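Local coordinates for protein 4-hydroxythreonine-4-phosphate dehydrogenase (Legionella pneumophila subsp. pneumophila, PDB 6XMY) that probably catalyses the NAD-dependent oxidation of 4-phosphohydroxy-L-threonine in pyridoxine 5'-phosphate biosynthesis, working as a metal-dependent homodimer, at residues A[155-161]-A[274-279]; A[280-284]-A[314-319]. The contacts are given in a common frame with arbitrary orientation. Where two conformers were deposited one is given. Residues are numbered along the deposited sequence.

Contact 1. Residues A[155-161]-A[274-279]; sequences LACSQMK and VLKYAG
Leu-275 (chi1 t, chi2 142°), on helix 268-279, is the bump; its hollow is one face of hairpin 155-161, walled by Leu-155, Cys-157 and Met-160. The chain runs extended through Leu-155 and Ala-156, reverses at Ser-158 and Gln-159 with helical backbone angles, and is extended again at Met-160. Cys-157 N bonds to Met-160 O at 3.0 Å; Met-160 N returns a weak bond to Cys-157 O at 3.3 Å. This is a two-residue beta hairpin with a type I turn joining strands 152-156 and 161-164, adjacent antiparallel strands of the large mixed sheet, and the helix packs against it. Leu-275 CD1 lies 3.4 Å from Leu-155 O, 3.6 Å from Leu-155 CB and 3.9 Å from Met-160 CG, while Leu-275 CG is 4.2 Å from Cys-157 SG. Met-160 (chi1 p, chi2 t, chi3 p) reaches across to the helix, its CE 3.8 Å from Val-274 CG1 and 4.5 Å from Ala-278 CB. Gly-279 faces Cys-157, CA to CA 6.2 Å; a beta carbon there would crowd Cys-157 SG and Gln-159 OE1. Toward solvent, Gln-159 CG rests 4.2 Å from Ala-278 CB. Lys-276 starts away from the hairpin but extends its aliphatic chain, CE 3.9 Å from Leu-155 CD2; its NZ bonds to Asp-298 O, close to NAD and zinc, consistent with predicted substrate binding.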
ATOM      1  N   LEU A 155       3.880  -5.924   0.508  1.00  9.16           N
ATOM      2  CA  LEU A 155       4.144  -5.632  -0.893  0.84  9.30           C
ATOM      3  C   LEU A 155       4.110  -6.928  -1.692  1.00 11.18           C
ATOM      4  O   LEU A 155       4.567  -7.981  -1.224  1.00 11.64           O
ATOM      5  CB  LEU A 155       5.471  -4.884  -1.074  0.84  9.57           C
ATOM      6  CG  LEU A 155       5.341  -3.349  -0.973  0.84 12.99           C
ATOM      7  CD1 LEU A 155       4.986  -2.896   0.445  0.84 12.36           C
ATOM      8  CD2 LEU A 155       6.599  -2.641  -1.465  0.84 19.49           C
ATOM      9  N   ALA A 156       3.550  -6.853  -2.893  1.00 10.04           N
ATOM     10  CA  ALA A 156       3.285  -8.047  -3.678  1.00 11.58           C
ATOM     11  C   ALA A 156       3.629  -7.800  -5.134  1.00 12.84           C
ATOM     12  O   ALA A 156       3.242  -6.778  -5.707  1.00 12.97           O
ATOM     13  CB  ALA A 156       1.810  -8.451  -3.560  1.00 12.46           C
ATOM     14  N   CYS A 157       4.355  -8.744  -5.719  1.00 13.83           N
ATOM     15  CA  CYS A 157       4.621  -8.780  -7.148  1.00 14.01           C
ATOM     16  C   CYS A 157       4.685 -10.248  -7.552  1.00 14.93           C
ATOM     17  O   CYS A 157       4.563 -11.141  -6.711  1.00 16.67           O
ATOM     18  CB  CYS A 157       5.910  -8.026  -7.490  1.00 12.67           C
ATOM     19  SG  CYS A 157       7.391  -8.670  -6.647  1.00 15.74           S
ATOM     20  N   SER A 158       4.876 -10.503  -8.849  1.00 17.72           N
ATOM     21  CA  SER A 158       4.918 -11.891  -9.302  1.00 17.31           C
ATOM     22  C   SER A 158       6.082 -12.661  -8.680  1.00 18.99           C
ATOM     23  O   SER A 158       5.987 -13.880  -8.498  1.00 22.76           O
ATOM     24  CB  SER A 158       4.976 -11.961 -10.828  1.00 21.19           C
ATOM     25  OG  SER A 158       6.244 -11.555 -11.295  1.00 23.58           O
ATOM     26  N   GLN A 159       7.177 -11.972  -8.333  1.00 18.10           N
ATOM     27  CA  GLN A 159       8.348 -12.662  -7.798  1.00 19.31           C
ATOM     28  C   GLN A 159       8.139 -13.084  -6.351  1.00 18.58           C
ATOM     29  O   GLN A 159       8.614 -14.151  -5.935  1.00 17.76           O
ATOM     30  CB  GLN A 159       9.587 -11.767  -7.901  1.00 18.81           C
ATOM     31  CG  GLN A 159      10.084 -11.498  -9.315  1.00 21.59           C
ATOM     32  CD  GLN A 159       9.409 -10.304  -9.980  1.00 22.77           C
ATOM     33  OE1 GLN A 159       8.434  -9.754  -9.463  1.00 24.84           O
ATOM     34  NE2 GLN A 159       9.933  -9.899 -11.133  1.00 23.86           N
ATOM     35  N   MET A 160       7.444 -12.264  -5.567  1.00 15.47           N
ATOM     36  CA  MET A 160       7.404 -12.513  -4.133  1.00 13.91           C
ATOM     37  C   MET A 160       6.364 -11.619  -3.478  1.00 10.89           C
ATOM     38  O   MET A 160       5.937 -10.602  -4.034  1.00 13.15           O
ATOM     39  CB  MET A 160       8.774 -12.256  -3.491  1.00 15.04           C
ATOM     40  CG  MET A 160       9.239 -10.810  -3.633  1.00 14.54           C
ATOM     41  SD  MET A 160      10.882 -10.500  -2.970  1.00 14.51           S
ATOM     42  CE  MET A 160      11.900 -11.414  -4.143  1.00 15.21           C
ATOM     43  N   LYS A 161       5.976 -12.014  -2.278  1.00 11.46           N
ATOM     44  CA  LYS A 161       5.208 -11.182  -1.370  1.00 10.07           C
ATOM     45  C   LYS A 161       6.055 -10.986  -0.123  1.00 10.20           C
ATOM     46  O   LYS A 161       6.656 -11.942   0.376  1.00 11.93           O
ATOM     47  CB  LYS A 161       3.891 -11.873  -0.990  1.00 11.61           C
ATOM     48  CG  LYS A 161       2.915 -12.050  -2.149  1.00 12.70           C
ATOM     49  CD  LYS A 161       1.651 -12.732  -1.666  1.00 13.27           C
ATOM     50  CE  LYS A 161       0.595 -12.825  -2.761  1.00 15.96           C
ATOM     51  NZ  LYS A 161       1.058 -13.615  -3.942  1.00 17.22           N
ATOM     52  N   VAL A 274      14.906  -5.594  -1.576  1.00  7.94           N
ATOM     53  CA  VAL A 274      14.916  -6.719  -2.514  0.73  8.59           C
ATOM     54  C   VAL A 274      13.643  -6.728  -3.348  1.00  8.88           C
ATOM     55  O   VAL A 274      13.680  -6.928  -4.567  1.00  9.54           O
ATOM     56  CB  VAL A 274      15.115  -8.060  -1.777  0.73 10.47           C
ATOM     57  CG1 VAL A 274      14.700  -9.229  -2.680  0.73 13.50           C
ATOM     58  CG2 VAL A 274      16.561  -8.239  -1.335  0.73 10.70           C
ATOM     59  N   LEU A 275      12.491  -6.533  -2.703  1.00  9.57           N
ATOM     60  CA  LEU A 275      11.235  -6.598  -3.441  1.00 10.08           C
ATOM     61  C   LEU A 275      11.182  -5.530  -4.525  1.00 10.49           C
ATOM     62  O   LEU A 275      10.816  -5.814  -5.672  1.00 10.53           O
ATOM     63  CB  LEU A 275      10.036  -6.499  -2.494  1.00 12.34           C
ATOM     64  CG  LEU A 275       8.669  -6.654  -3.180  1.00 16.17           C
ATOM     65  CD1 LEU A 275       7.696  -7.429  -2.314  1.00 16.36           C
ATOM     66  CD2 LEU A 275       8.082  -5.294  -3.590  1.00 17.05           C
ATOM     67  N   LYS A 276      11.580  -4.297  -4.191  1.00 10.40           N
ATOM     68  CA  LYS A 276      11.533  -3.237  -5.189  1.00  9.89           C
ATOM     69  C   LYS A 276      12.600  -3.423  -6.253  1.00  9.23           C
ATOM     70  O   LYS A 276      12.376  -3.077  -7.417  1.00 10.72           O
ATOM     71  CB  LYS A 276      11.620  -1.865  -4.522  1.00  9.86           C
ATOM     72  CG  LYS A 276      10.388  -1.551  -3.671  1.00  9.81           C
ATOM     73  CD  LYS A 276      10.362  -0.110  -3.200  1.00 12.22           C
ATOM     74  CE  LYS A 276       9.233   0.125  -2.233  1.00 15.17           C
ATOM     75  NZ  LYS A 276       9.102   1.583  -1.923  1.00 13.32           N
ATOM     76  N   TYR A 277      13.752  -3.989  -5.886  1.00  9.73           N
ATOM     77  CA  TYR A 277      14.753  -4.290  -6.899  1.00 10.97           C
ATOM     78  C   TYR A 277      14.197  -5.273  -7.921  1.00 10.46           C
ATOM     79  O   TYR A 277      14.406  -5.117  -9.132  1.00 12.46           O
ATOM     80  CB  TYR A 277      16.003  -4.855  -6.225  1.00 11.70           C
ATOM     81  CG  TYR A 277      17.151  -5.084  -7.174  1.00 11.91           C
ATOM     82  CD1 TYR A 277      17.991  -4.036  -7.545  1.00 12.21           C
ATOM     83  CD2 TYR A 277      17.395  -6.344  -7.709  1.00 11.55           C
ATOM     84  CE1 TYR A 277      19.047  -4.240  -8.413  1.00 13.26           C
ATOM     85  CE2 TYR A 277      18.453  -6.558  -8.568  1.00 13.82           C
ATOM     86  CZ  TYR A 277      19.271  -5.502  -8.925  1.00 12.80           C
ATOM     87  OH  TYR A 277      20.327  -5.706  -9.787  1.00 16.82           O
ATOM     88  N   ALA A 278      13.460  -6.278  -7.450  1.00 10.80           N
ATOM     89  CA  ALA A 278      12.896  -7.286  -8.341  1.00 11.74           C
ATOM     90  C   ALA A 278      11.688  -6.773  -9.121  1.00 12.60           C
ATOM     91  O   ALA A 278      11.509  -7.143 -10.287  1.00 14.41           O
ATOM     92  CB  ALA A 278      12.502  -8.526  -7.541  1.00 13.51           C
ATOM     93  N   GLY A 279      10.843  -5.939  -8.510  1.00 13.32           N
ATOM     94  CA  GLY A 279       9.558  -5.648  -9.127  1.00 13.11           C
ATOM     95  C   GLY A 279       8.991  -4.253  -8.967  1.00 10.66           C
ATOM     96  O   GLY A 279       7.770  -4.092  -8.969  1.00 11.82           O
TER

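Contact 2. Residues A[280-284]-A[314-319]; sequences FNEAV and GSMLAA. With NAD (nicotinamide-adenine-dinucleotide), chain B.
At the adenine end of the NAD pocket, loop 280-284 runs alongside the first turns of helix 314-328, in the same direction. Phe-280 (chi1 t) turns away from the helix and presents its ring edge to the cofactor, CZ 3.8 Å from NAD C8A. CA to CA distances are 4.9 Å for Asn-281 and Gly-314, 4.8 Å for Glu-282 and Ser-315, and 5.2 Å for Val-284 and Ala-319. Asn-281 O meets Gly-314 CA at 3.2 Å in a CH...O contact; a beta carbon on Gly-314 would clash there. A water links Asn-281 OD1 (3.1 Å) to Ser-315 N (2.9 Å). Ser-315 (chi1 t) directs OG to Ala-283 O at 2.8 Å and accepts a bond from Asp-298 N. Val-284 CG2 packs 3.6 Å from Ala-318 CB, and Val-284 CG1 4.0 Å from Ala-319 CB. Phe-280 and Asn-312, which flank this packing, border the NAD site; a loop and helix start beside the cofactor is consistent with the isocitrate dehydrogenase-like fold of the PdxA family.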
ATOM      1  N   PHE A 280       9.856  -3.240  -8.888  1.00 12.61           N
ATOM      2  CA  PHE A 280       9.433  -1.865  -8.608  1.00 14.12           C
ATOM      3  C   PHE A 280       8.238  -1.421  -9.447  1.00 14.55           C
ATOM      4  O   PHE A 280       7.297  -0.815  -8.926  1.00 15.56           O
ATOM      5  CB  PHE A 280      10.620  -0.928  -8.848  1.00 15.06           C
ATOM      6  CG  PHE A 280      10.384   0.496  -8.419  1.00 16.56           C
ATOM      7  CD1 PHE A 280      10.581   1.535  -9.310  1.00 19.28           C
ATOM      8  CD2 PHE A 280      10.009   0.793  -7.123  1.00 15.22           C
ATOM      9  CE1 PHE A 280      10.386   2.847  -8.919  1.00 19.92           C
ATOM     10  CE2 PHE A 280       9.817   2.099  -6.724  1.00 17.23           C
ATOM     11  CZ  PHE A 280      10.002   3.127  -7.624  1.00 19.19           C
ATOM     12  N   ASN A 281       8.259  -1.688 -10.754  1.00 13.78           N
ATOM     13  CA  ASN A 281       7.219  -1.158 -11.638  1.00 14.65           C
ATOM     14  C   ASN A 281       5.997  -2.057 -11.756  1.00 13.53           C
ATOM     15  O   ASN A 281       5.097  -1.760 -12.550  1.00 14.25           O
ATOM     16  CB  ASN A 281       7.795  -0.810 -13.010  1.00 17.04           C
ATOM     17  CG  ASN A 281       8.828   0.285 -12.929  1.00 20.88           C
ATOM     18  OD1 ASN A 281       8.568   1.360 -12.381  1.00 24.19           O
ATOM     19  ND2 ASN A 281      10.012   0.016 -13.451  1.00 23.39           N
ATOM     20  N   GLU A 282       5.928  -3.137 -10.986  0.58 13.05           N
ATOM     21  CA  GLU A 282       4.747  -3.987 -10.976  0.58 14.60           C
ATOM     22  C   GLU A 282       4.187  -4.219  -9.585  0.58 13.38           C
ATOM     23  O   GLU A 282       3.064  -4.723  -9.470  0.58 14.66           O
ATOM     24  CB  GLU A 282       5.052  -5.355 -11.604  0.58 17.30           C
ATOM     25  CG  GLU A 282       5.853  -6.264 -10.681  0.58 19.90           C
ATOM     26  CD  GLU A 282       5.821  -7.723 -11.096  0.58 22.89           C
ATOM     27  OE1 GLU A 282       6.831  -8.203 -11.653  0.58 27.23           O
ATOM     28  OE2 GLU A 282       4.788  -8.390 -10.859  0.58 20.32           O
ATOM     29  N   ALA A 283       4.918  -3.864  -8.535  1.00 12.84           N
ATOM     30  CA  ALA A 283       4.557  -4.250  -7.182  1.00 11.68           C
ATOM     31  C   ALA A 283       3.472  -3.347  -6.611  1.00 10.35           C
ATOM     32  O   ALA A 283       3.352  -2.168  -6.967  1.00 11.25           O
ATOM     33  CB  ALA A 283       5.783  -4.226  -6.271  1.00 11.39           C
ATOM     34  N   VAL A 284       2.692  -3.925  -5.700  1.00  9.65           N
ATOM     35  CA  VAL A 284       1.560  -3.274  -5.061  1.00  9.14           C
ATOM     36  C   VAL A 284       1.743  -3.387  -3.559  1.00  8.87           C
ATOM     37  O   VAL A 284       2.112  -4.449  -3.050  1.00 10.87           O
ATOM     38  CB  VAL A 284       0.248  -3.968  -5.469  1.00 11.08           C
ATOM     39  CG1 VAL A 284      -0.954  -3.351  -4.740  1.00 11.74           C
ATOM     40  CG2 VAL A 284       0.065  -3.905  -6.982  1.00 11.81           C
ATOM     41  N   GLY A 314       3.270   1.827 -13.976  1.00  9.75           N
ATOM     42  CA  GLY A 314       3.063   0.395 -13.823  1.00  9.62           C
ATOM     43  C   GLY A 314       2.560  -0.007 -12.453  1.00  8.72           C
ATOM     44  O   GLY A 314       1.668  -0.857 -12.338  1.00 11.07           O
ATOM     45  N   SER A 315       3.119   0.587 -11.394  1.00 10.38           N
ATOM     46  CA  SER A 315       2.667   0.243 -10.047  1.00 10.53           C
ATOM     47  C   SER A 315       1.225   0.683  -9.814  1.00  8.55           C
ATOM     48  O   SER A 315       0.421  -0.077  -9.261  1.00 10.22           O
ATOM     49  CB  SER A 315       3.587   0.848  -8.991  1.00 10.33           C
ATOM     50  OG  SER A 315       3.132   0.497  -7.698  1.00  9.57           O
ATOM     51  N   MET A 316       0.868   1.902 -10.230  1.00 10.17           N
ATOM     52  CA  MET A 316      -0.519   2.346 -10.096  1.00  9.58           C
ATOM     53  C   MET A 316      -1.464   1.407 -10.835  1.00 10.89           C
ATOM     54  O   MET A 316      -2.506   0.999 -10.298  1.00 10.51           O
ATOM     55  CB  MET A 316      -0.662   3.778 -10.604  1.00 11.19           C
ATOM     56  CG  MET A 316      -2.121   4.248 -10.641  1.00 12.05           C
ATOM     57  SD  MET A 316      -2.973   4.254  -9.037  1.00 13.70           S
ATOM     58  CE  MET A 316      -2.385   5.813  -8.379  1.00 14.86           C
ATOM     59  N   LEU A 317      -1.115   1.039 -12.074  1.00 11.15           N
ATOM     60  CA  LEU A 317      -1.991   0.161 -12.844  1.00  9.55           C
ATOM     61  C   LEU A 317      -2.140  -1.189 -12.163  1.00 10.31           C
ATOM     62  O   LEU A 317      -3.247  -1.737 -12.085  1.00 11.83           O
ATOM     63  CB  LEU A 317      -1.466  -0.001 -14.272  1.00 11.34           C
ATOM     64  CG  LEU A 317      -1.644   1.205 -15.193  1.00 14.78           C
ATOM     65  CD1 LEU A 317      -0.749   1.066 -16.432  1.00 16.37           C
ATOM     66  CD2 LEU A 317      -3.103   1.344 -15.602  1.00 15.42           C
ATOM     67  N   ALA A 318      -1.034  -1.739 -11.656  1.00 10.32           N
ATOM     68  CA  ALA A 318      -1.093  -2.992 -10.911  1.00  9.69           C
ATOM     69  C   ALA A 318      -1.928  -2.853  -9.642  1.00  8.93           C
ATOM     70  O   ALA A 318      -2.677  -3.772  -9.282  1.00 10.91           O
ATOM     71  CB  ALA A 318       0.322  -3.468 -10.580  1.00 10.28           C
ATOM     72  N   ALA A 319      -1.828  -1.706  -8.954  1.00  9.96           N
ATOM     73  CA  ALA A 319      -2.576  -1.514  -7.711  1.00 10.16           C
ATOM     74  C   ALA A 319      -4.075  -1.443  -7.968  1.00  7.84           C
ATOM     75  O   ALA A 319      -4.869  -2.000  -7.198  1.00 10.54           O
ATOM     76  CB  ALA A 319      -2.108  -0.247  -7.000  1.00  9.40           C
TER
HETATM   77  PA  NAD B 401      10.155   7.943  -4.141  1.00 14.49           P
HETATM   78  O1A NAD B 401       9.485   9.300  -4.231  1.00 15.23           O
HETATM   79  O2A NAD B 401       9.688   6.630  -4.732  1.00 18.15           O
HETATM   80  O5B NAD B 401      11.614   8.313  -4.978  1.00 17.16           O
HETATM   81  C5B NAD B 401      12.472   7.198  -5.040  1.00 17.49           C
HETATM   82  C4B NAD B 401      13.082   7.087  -6.449  1.00 16.68           C
HETATM   83  O4B NAD B 401      12.127   6.421  -7.308  1.00 17.99           O
HETATM   84  C3B NAD B 401      13.321   8.513  -7.020  1.00 15.17           C
HETATM   85  O3B NAD B 401      14.515   8.420  -7.777  1.00 20.23           O
HETATM   86  C2B NAD B 401      12.047   8.739  -7.886  1.00 16.43           C
HETATM   87  O2B NAD B 401      12.270   9.579  -8.980  1.00 19.57           O
HETATM   88  C1B NAD B 401      11.796   7.287  -8.401  1.00 17.08           C
HETATM   89  N9A NAD B 401      10.386   7.004  -8.650  1.00 15.96           N
HETATM   90  C8A NAD B 401       9.316   6.903  -7.743  1.00 15.10           C
HETATM   91  N7A NAD B 401       8.174   6.604  -8.338  1.00 13.86           N
HETATM   92  C5A NAD B 401       8.491   6.484  -9.684  1.00 13.23           C
HETATM   93  C6A NAD B 401       7.716   6.186 -10.824  1.00 15.38           C
HETATM   94  N6A NAD B 401       6.388   5.927 -10.695  1.00 14.54           N
HETATM   95  N1A NAD B 401       8.301   6.139 -12.058  1.00 17.43           N
HETATM   96  C2A NAD B 401       9.643   6.397 -12.124  1.00 19.52           C
HETATM   97  N3A NAD B 401      10.506   6.697 -11.135  1.00 18.06           N
HETATM   98  C4A NAD B 401       9.879   6.731  -9.909  1.00 15.38           C
HETATM   99  O3  NAD B 401      10.381   7.733  -2.550  1.00 16.92           O
HETATM  100  PN  NAD B 401      11.326   8.530  -1.558  1.00 15.78           P
HETATM  101  O1N NAD B 401      11.900   7.628  -0.493  1.00 16.22           O
HETATM  102  O2N NAD B 401      12.027   9.628  -2.286  1.00 21.30           O
HETATM  103  O5D NAD B 401      10.175   9.434  -0.555  1.00 17.36           O
HETATM  104  C5D NAD B 401       9.491  10.451  -1.210  1.00 14.22           C
HETATM  105  C4D NAD B 401       8.202  10.701  -0.424  1.00 13.06           C
HETATM  106  O4D NAD B 401       7.257   9.663  -0.792  1.00 10.61           O
HETATM  107  C3D NAD B 401       8.456  10.540   1.115  1.00 13.41           C
HETATM  108  O3D NAD B 401       7.624  11.475   1.739  1.00 13.05           O
HETATM  109  C2D NAD B 401       7.976   9.098   1.396  1.00 11.39           C
HETATM  110  O2D NAD B 401       7.463   8.889   2.682  1.00 12.92           O
HETATM  111  C1D NAD B 401       6.768   9.096   0.417  1.00 10.94           C
HETATM  112  N1N NAD B 401       6.324   7.700   0.082  1.00 11.63           N
HETATM  113  C2N NAD B 401       4.970   7.495   0.075  1.00 12.22           C
HETATM  114  C3N NAD B 401       4.452   6.234  -0.231  1.00 11.81           C
HETATM  115  C7N NAD B 401       2.974   6.130  -0.223  1.00 10.51           C
HETATM  116  O7N NAD B 401       2.269   7.119  -0.011  1.00  9.46           O
HETATM  117  N7N NAD B 401       2.439   4.887  -0.491  1.00 13.63           N
HETATM  118  C4N NAD B 401       5.324   5.171  -0.531  1.00 12.60           C
HETATM  119  C5N NAD B 401       6.708   5.418  -0.527  1.00 12.38           C
HETATM  120  C6N NAD B 401       7.206   6.698  -0.208  1.00 11.65           C
HETATM  121  O   HOH W   1       5.616   2.084 -11.572  1.00 13.86           O

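How the contacts relate
Residues 274-279 run on into 280-284, so one continuous piece of chain packs first on hairpin 155-161 and then on helix 314-328. The two contacts are also joined directly: Ala-156 N meets Val-284 O at 2.8 Å, as neighbouring antiparallel strands do, and Ser-158 N meets Glu-282 OE2 at 2.9 Å. Leu-155 and Leu-275 are buried in contact 1, Ala-283, Val-284, Ser-315 and Ala-319 in contact 2, against exposed Gln-159 and Asn-281. Contact 1 holds by apolar shape and has no hydrogen bond between its segments; contact 2 adds a serine bond and a bridging water. Lys-276 places contact 1 toward the metal site, Phe-280 places contact 2 beside the adenine.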